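Local coordinates for assembly chaperone of ribosomal protein L4 (Acl4) (Chaetomium thermophilum, PDB 5TQB), which probably acts as a dedicated assembly chaperone that holds ribosomal protein L4 on a helical tetratricopeptide-repeat scaffold until it is built into the ribosome, at residues L260-W265 / E313-E318; A271-G276 / K325-S330. One frame throughout, in Å; residues are numbered along the deposited sequence.

Overall arrangement
Both contacts join helix 262-281 to the C-terminal end of the chain, interaction 1 at the start of that helix and interaction 2 about 17 Å away between centres, further along it. Each is partly buried and lies on the same side of the chain's centre. In interaction 1 the partner is the loop between helices 291-313 and 318-333, and polar groups reach one another through two waters; another protein chain also touches this site. Interaction 2 is a direct meeting of helix with helix 318-333, without water among its bonds. A tyrosine ring faced by a branched aliphatic side chain is common to both, but the roles swap: Y315 comes from the loop, Y273 from helix 262-281.

Interaction 1: residues L260-W265 / E313-E318; sequences LSVEVW and EEYEDE
V262 packs over one face of the Y315 ring, its CB 3.8 Å from the ring centroid and only 5° off the ring normal, a CH-pi contact over the middle of the face. The two methyl groups spread over the same face: CG2 reaches Y315 CD1 at 3.6 Å, while CG1 lies toward the opposite flank, 3.9 Å from Y315 CD2. With CG1 anti to the backbone N (chi1 177°) and CG2 anti to the carbonyl carbon, both branches spread across the aromatic face. F310 meets the same ring edge-to-face, and V262 also packs on F310 and C306 of helix 291-313. At its phenolic end Y315 shares a water with the first turn of helix 262-281: E263 N donates to it at 2.8 Å, and Y315 OH bonds to it at 3.1 Å. The E263 carboxylate stands nearly perpendicular to the ring, the planes 81° apart. A second water bridges the two segments, donating to both L260 O (2.8 Å) and E313 OE1 (2.7 Å). S261 and D317 occupy the N-cap positions of helices 262-281 and 318-333, and both side chains also hydrogen-bond to a chain of another protein, against which Y315 packs as well. The arrangement brings a helix start together with an interhelical loop, E314 ending helix 291-313 in a Schellman motif, consistent with a tetratricopeptide-like helical scaffold whose surface receives a partner protein.

Interaction 2: residues A271-G276 / K325-S330; sequences ARYRLG and KELIAS
Y273 takes part in both pairings of this contact, presenting one face of its ring to L327 and its hydroxyl to S330. The L327 methyl CD2 sits over the ring centre, 3.7 Å from the centroid and 3° off the normal, a CH-pi contact in which all six ring carbons are almost equally distant from it. The polar end of the ring is met at its edge: S330 OG lies in the plane of the ring and shares a 3.1 Å hydrogen bond with Y273 OH, in which either hydroxyl could be the donor. A trans chi1 of 177° carries the Y273 ring out from its helix toward 318-333, and S330 OG, likewise anti to its own backbone N (chi1 161°), meets it there. Replacing Y273 with an alanine would probably leave S330 OG without this partner and open a gap beside L327 CD2. Helix 291-313 stands alongside both partners: Y273 stacks on W296, a turn before S299, which its side chain also touches, whereas L327 packs on L303 and on Y266 and Y270 of helix 262-281. The contact thus joins helix 318-333 to helix 262-281, with helix 291-313 packed against each.

Interaction 1: residues L260-W265 / E313-E318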
loop_
_atom_site.group_PDB
_atom_site.type_symbol
_atom_site.label_atom_id
_atom_site.label_comp_id
_atom_site.label_asym_id
_atom_site.label_seq_id
_atom_site.Cartn_x
_atom_site.Cartn_y
_atom_site.Cartn_z
ATOM N N LEU B 260 3.261 9.902 -6.083
ATOM C CA LEU B 260 4.176 10.878 -5.491
ATOM C C LEU B 260 5.316 10.186 -4.734
ATOM O O LEU B 260 6.003 10.803 -3.913
ATOM C CB LEU B 260 3.416 11.840 -4.579
ATOM C CG LEU B 260 2.415 12.735 -5.326
ATOM C CD1 LEU B 260 1.521 13.503 -4.357
ATOM C CD2 LEU B 260 3.134 13.701 -6.257
ATOM N N SER B 261 5.520 8.906 -5.031
ATOM C CA SER B 261 6.571 8.126 -4.395
ATOM C C SER B 261 7.865 8.195 -5.200
ATOM O O SER B 261 8.029 7.486 -6.194
ATOM C CB SER B 261 6.137 6.671 -4.253
ATOM O OG SER B 261 7.152 5.908 -3.635
ATOM N N VAL B 262 8.778 9.050 -4.754
ATOM C CA VAL B 262 10.035 9.268 -5.445
ATOM C C VAL B 262 10.784 7.961 -5.634
ATOM O O VAL B 262 11.241 7.647 -6.736
ATOM C CB VAL B 262 10.934 10.245 -4.665
ATOM C CG1 VAL B 262 12.305 10.408 -5.358
ATOM C CG2 VAL B 262 10.250 11.590 -4.527
ATOM N N GLU B 263 10.894 7.202 -4.548
ATOM C CA GLU B 263 11.708 5.998 -4.530
ATOM C C GLU B 263 11.155 4.930 -5.466
ATOM O O GLU B 263 11.910 4.114 -5.999
ATOM C CB GLU B 263 11.816 5.462 -3.103
ATOM C CG GLU B 263 12.837 4.347 -2.939
ATOM C CD GLU B 263 13.390 4.250 -1.524
ATOM O OE1 GLU B 263 13.970 3.198 -1.187
ATOM O OE2 GLU B 263 13.258 5.227 -0.753
ATOM N N VAL B 264 9.844 4.942 -5.685
ATOM C CA VAL B 264 9.236 3.965 -6.583
ATOM C C VAL B 264 9.428 4.350 -8.050
ATOM O O VAL B 264 9.593 3.474 -8.900
ATOM C CB VAL B 264 7.754 3.740 -6.257
ATOM C CG1 VAL B 264 7.086 2.848 -7.305
ATOM C CG2 VAL B 264 7.632 3.101 -4.884
ATOM N N TRP B 265 9.410 5.646 -8.357
ATOM C CA TRP B 265 9.694 6.082 -9.719
ATOM C C TRP B 265 11.127 5.687 -10.071
ATOM O O TRP B 265 11.404 5.222 -11.172
ATOM C CB TRP B 265 9.500 7.591 -9.883
ATOM C CG TRP B 265 8.068 8.016 -10.061
ATOM C CD1 TRP B 265 7.312 8.743 -9.188
ATOM C CD2 TRP B 265 7.225 7.741 -11.188
ATOM N NE1 TRP B 265 6.052 8.938 -9.700
ATOM C CE2 TRP B 265 5.971 8.333 -10.925
ATOM C CE3 TRP B 265 7.407 7.053 -12.390
ATOM C CZ2 TRP B 265 4.903 8.254 -11.822
ATOM C CZ3 TRP B 265 6.347 6.976 -13.280
ATOM C CH2 TRP B 265 5.112 7.576 -12.993
ATOM N N GLU B 313 8.383 17.577 -4.264
ATOM C CA GLU B 313 8.253 17.135 -2.877
ATOM C C GLU B 313 9.410 17.615 -2.007
ATOM O O GLU B 313 9.397 17.419 -0.793
ATOM C CB GLU B 313 8.162 15.609 -2.814
ATOM C CG GLU B 313 6.908 15.032 -3.451
ATOM C CD GLU B 313 5.645 15.385 -2.684
ATOM O OE1 GLU B 313 5.449 14.831 -1.579
ATOM O OE2 GLU B 313 4.851 16.213 -3.186
ATOM N N GLU B 314 10.407 18.242 -2.626
ATOM C CA GLU B 314 11.595 18.698 -1.908
ATOM C C GLU B 314 12.260 17.526 -1.182
ATOM O O GLU B 314 12.572 17.601 0.008
ATOM C CB GLU B 314 11.237 19.831 -0.939
ATOM C CG GLU B 314 10.729 21.086 -1.645
ATOM C CD GLU B 314 10.085 22.087 -0.703
ATOM O OE1 GLU B 314 9.363 21.663 0.223
ATOM O OE2 GLU B 314 10.298 23.304 -0.894
ATOM N N TYR B 315 12.470 16.444 -1.926
ATOM C CA TYR B 315 13.056 15.217 -1.397
ATOM C C TYR B 315 14.486 15.466 -0.933
ATOM O O TYR B 315 15.132 16.412 -1.385
ATOM C CB TYR B 315 13.033 14.132 -2.475
ATOM C CG TYR B 315 12.852 12.728 -1.945
ATOM C CD1 TYR B 315 11.673 12.349 -1.313
ATOM C CD2 TYR B 315 13.853 11.773 -2.096
ATOM C CE1 TYR B 315 11.500 11.062 -0.832
ATOM C CE2 TYR B 315 13.691 10.483 -1.620
ATOM C CZ TYR B 315 12.515 10.131 -0.988
ATOM O OH TYR B 315 12.350 8.847 -0.513
ATOM N N GLU B 316 14.976 14.607 -0.040
ATOM C CA GLU B 316 16.281 14.805 0.592
ATOM C C GLU B 316 17.260 13.637 0.389
ATOM O O GLU B 316 18.313 13.590 1.029
ATOM C CB GLU B 316 16.091 15.077 2.089
ATOM C CG GLU B 316 15.333 16.365 2.383
ATOM C CD GLU B 316 15.104 16.587 3.866
ATOM O OE1 GLU B 316 15.703 15.849 4.679
ATOM O OE2 GLU B 316 14.321 17.495 4.219
ATOM N N ASP B 317 16.919 12.704 -0.499
ATOM C CA ASP B 317 17.833 11.618 -0.861
ATOM C C ASP B 317 18.712 12.088 -2.018
ATOM O O ASP B 317 18.447 11.783 -3.178
ATOM C CB ASP B 317 17.053 10.352 -1.248
ATOM C CG ASP B 317 17.943 9.113 -1.349
ATOM O OD1 ASP B 317 17.427 7.994 -1.111
ATOM O OD2 ASP B 317 19.149 9.254 -1.664
ATOM N N GLU B 318 19.753 12.849 -1.693
ATOM C CA GLU B 318 20.632 13.428 -2.709
ATOM C C GLU B 318 21.287 12.378 -3.609
ATOM O O GLU B 318 21.357 12.561 -4.820
ATOM C CB GLU B 318 21.707 14.302 -2.057
ATOM C CG GLU B 318 21.156 15.566 -1.401
ATOM C CD GLU B 318 22.238 16.444 -0.791
ATOM O OE1 GLU B 318 23.385 15.969 -0.638
ATOM O OE2 GLU B 318 21.940 17.613 -0.464
HETATM O O HOH W 1 5.593 12.144 -1.432
HETATM O O HOH W 2 9.783 7.908 -2.071
#

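Interaction 2: residues A271-G276 / K325-S330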
loop_
_atom_site.group_PDB
_atom_site.type_symbol
_atom_site.label_atom_id
_atom_site.label_comp_id
_atom_site.label_asym_id
_atom_site.label_seq_id
_atom_site.Cartn_x
_atom_site.Cartn_y
_atom_site.Cartn_z
ATOM N N ALA B 271 14.773 -0.528 -12.778
ATOM C CA ALA B 271 14.405 -1.879 -13.187
ATOM C C ALA B 271 14.288 -1.955 -14.706
ATOM O O ALA B 271 14.632 -2.966 -15.318
ATOM C CB ALA B 271 13.099 -2.296 -12.536
ATOM N N ARG B 272 13.810 -0.874 -15.309
ATOM C CA ARG B 272 13.599 -0.836 -16.745
ATOM C C ARG B 272 14.922 -0.583 -17.464
ATOM O O ARG B 272 15.136 -1.062 -18.580
ATOM C CB ARG B 272 12.547 0.229 -17.087
ATOM C CG ARG B 272 11.126 -0.204 -16.722
ATOM C CD ARG B 272 10.127 0.944 -16.754
ATOM N NE ARG B 272 8.766 0.467 -16.513
ATOM C CZ ARG B 272 8.297 0.088 -15.325
ATOM N NH1 ARG B 272 7.047 -0.337 -15.214
ATOM N NH2 ARG B 272 9.068 0.128 -14.246
ATOM N N TYR B 273 15.820 0.144 -16.804
ATOM C CA TYR B 273 17.162 0.380 -17.334
ATOM C C TYR B 273 17.953 -0.924 -17.369
ATOM O O TYR B 273 18.619 -1.231 -18.363
ATOM C CB TYR B 273 17.897 1.414 -16.476
ATOM C CG TYR B 273 19.319 1.672 -16.908
ATOM C CD1 TYR B 273 20.361 0.899 -16.419
ATOM C CD2 TYR B 273 19.624 2.693 -17.798
ATOM C CE1 TYR B 273 21.664 1.126 -16.807
ATOM C CE2 TYR B 273 20.929 2.929 -18.193
ATOM C CZ TYR B 273 21.946 2.141 -17.693
ATOM O OH TYR B 273 23.251 2.371 -18.078
ATOM N N ARG B 274 17.876 -1.680 -16.277
ATOM C CA ARG B 274 18.563 -2.966 -16.163
ATOM C C ARG B 274 18.020 -3.938 -17.196
ATOM O O ARG B 274 18.776 -4.657 -17.854
ATOM C CB ARG B 274 18.370 -3.556 -14.761
ATOM C CG ARG B 274 18.989 -2.729 -13.648
ATOM C CD ARG B 274 20.477 -2.945 -13.579
ATOM N NE ARG B 274 20.792 -4.282 -13.099
ATOM C CZ ARG B 274 21.953 -4.897 -13.294
ATOM N NH1 ARG B 274 22.131 -6.119 -12.815
ATOM N NH2 ARG B 274 22.929 -4.299 -13.973
ATOM N N LEU B 275 16.699 -3.953 -17.330
ATOM C CA LEU B 275 16.043 -4.822 -18.293
ATOM C C LEU B 275 16.487 -4.473 -19.715
ATOM O O LEU B 275 16.666 -5.355 -20.555
ATOM C CB LEU B 275 14.524 -4.700 -18.157
ATOM C CG LEU B 275 13.685 -5.620 -19.043
ATOM C CD1 LEU B 275 14.029 -7.086 -18.796
ATOM C CD2 LEU B 275 12.207 -5.372 -18.804
ATOM N N GLY B 276 16.674 -3.184 -19.972
ATOM C CA GLY B 276 17.100 -2.730 -21.281
ATOM C C GLY B 276 18.519 -3.155 -21.598
ATOM O O GLY B 276 18.834 -3.473 -22.744
ATOM N N LYS B 325 19.920 11.116 -12.477
ATOM C CA LYS B 325 20.486 11.970 -13.514
ATOM C C LYS B 325 21.507 11.202 -14.355
ATOM O O LYS B 325 21.453 11.253 -15.584
ATOM C CB LYS B 325 21.121 13.219 -12.904
ATOM C CG LYS B 325 20.114 14.174 -12.277
ATOM C CD LYS B 325 20.802 15.358 -11.621
ATOM C CE LYS B 325 19.844 16.139 -10.736
ATOM N NZ LYS B 325 20.509 17.307 -10.093
ATOM N N GLU B 326 22.423 10.488 -13.696
ATOM C CA GLU B 326 23.449 9.707 -14.398
ATOM C C GLU B 326 22.811 8.730 -15.375
ATOM O O GLU B 326 23.280 8.571 -16.501
ATOM C CB GLU B 326 24.299 8.892 -13.421
ATOM C CG GLU B 326 25.206 9.682 -12.499
ATOM C CD GLU B 326 26.018 8.771 -11.590
ATOM O OE1 GLU B 326 26.685 7.854 -12.117
ATOM O OE2 GLU B 326 25.981 8.954 -10.353
ATOM N N LEU B 327 21.744 8.073 -14.924
ATOM C CA LEU B 327 21.061 7.065 -15.728
ATOM C C LEU B 327 20.398 7.674 -16.961
ATOM O O LEU B 327 20.443 7.095 -18.045
ATOM C CB LEU B 327 20.029 6.320 -14.879
ATOM C CG LEU B 327 20.608 5.398 -13.795
ATOM C CD1 LEU B 327 19.538 4.981 -12.790
ATOM C CD2 LEU B 327 21.266 4.165 -14.423
ATOM N N ILE B 328 19.792 8.846 -16.803
ATOM C CA ILE B 328 19.169 9.525 -17.931
ATOM C C ILE B 328 20.234 9.940 -18.941
ATOM O O ILE B 328 20.094 9.686 -20.135
ATOM C CB ILE B 328 18.361 10.752 -17.478
ATOM C CG1 ILE B 328 17.147 10.301 -16.661
ATOM C CG2 ILE B 328 17.893 11.561 -18.682
ATOM C CD1 ILE B 328 16.390 11.422 -15.983
ATOM N N ALA B 329 21.295 10.575 -18.453
ATOM C CA ALA B 329 22.399 11.006 -19.307
ATOM C C ALA B 329 22.978 9.820 -20.065
ATOM O O ALA B 329 23.372 9.939 -21.229
ATOM C CB ALA B 329 23.477 11.670 -18.473
ATOM N N SER B 330 23.015 8.672 -19.397
ATOM C CA SER B 330 23.519 7.445 -19.995
ATOM C C SER B 330 22.626 6.933 -21.128
ATOM O O SER B 330 23.117 6.599 -22.207
ATOM C CB SER B 330 23.653 6.368 -18.928
ATOM O OG SER B 330 23.704 5.083 -19.517
#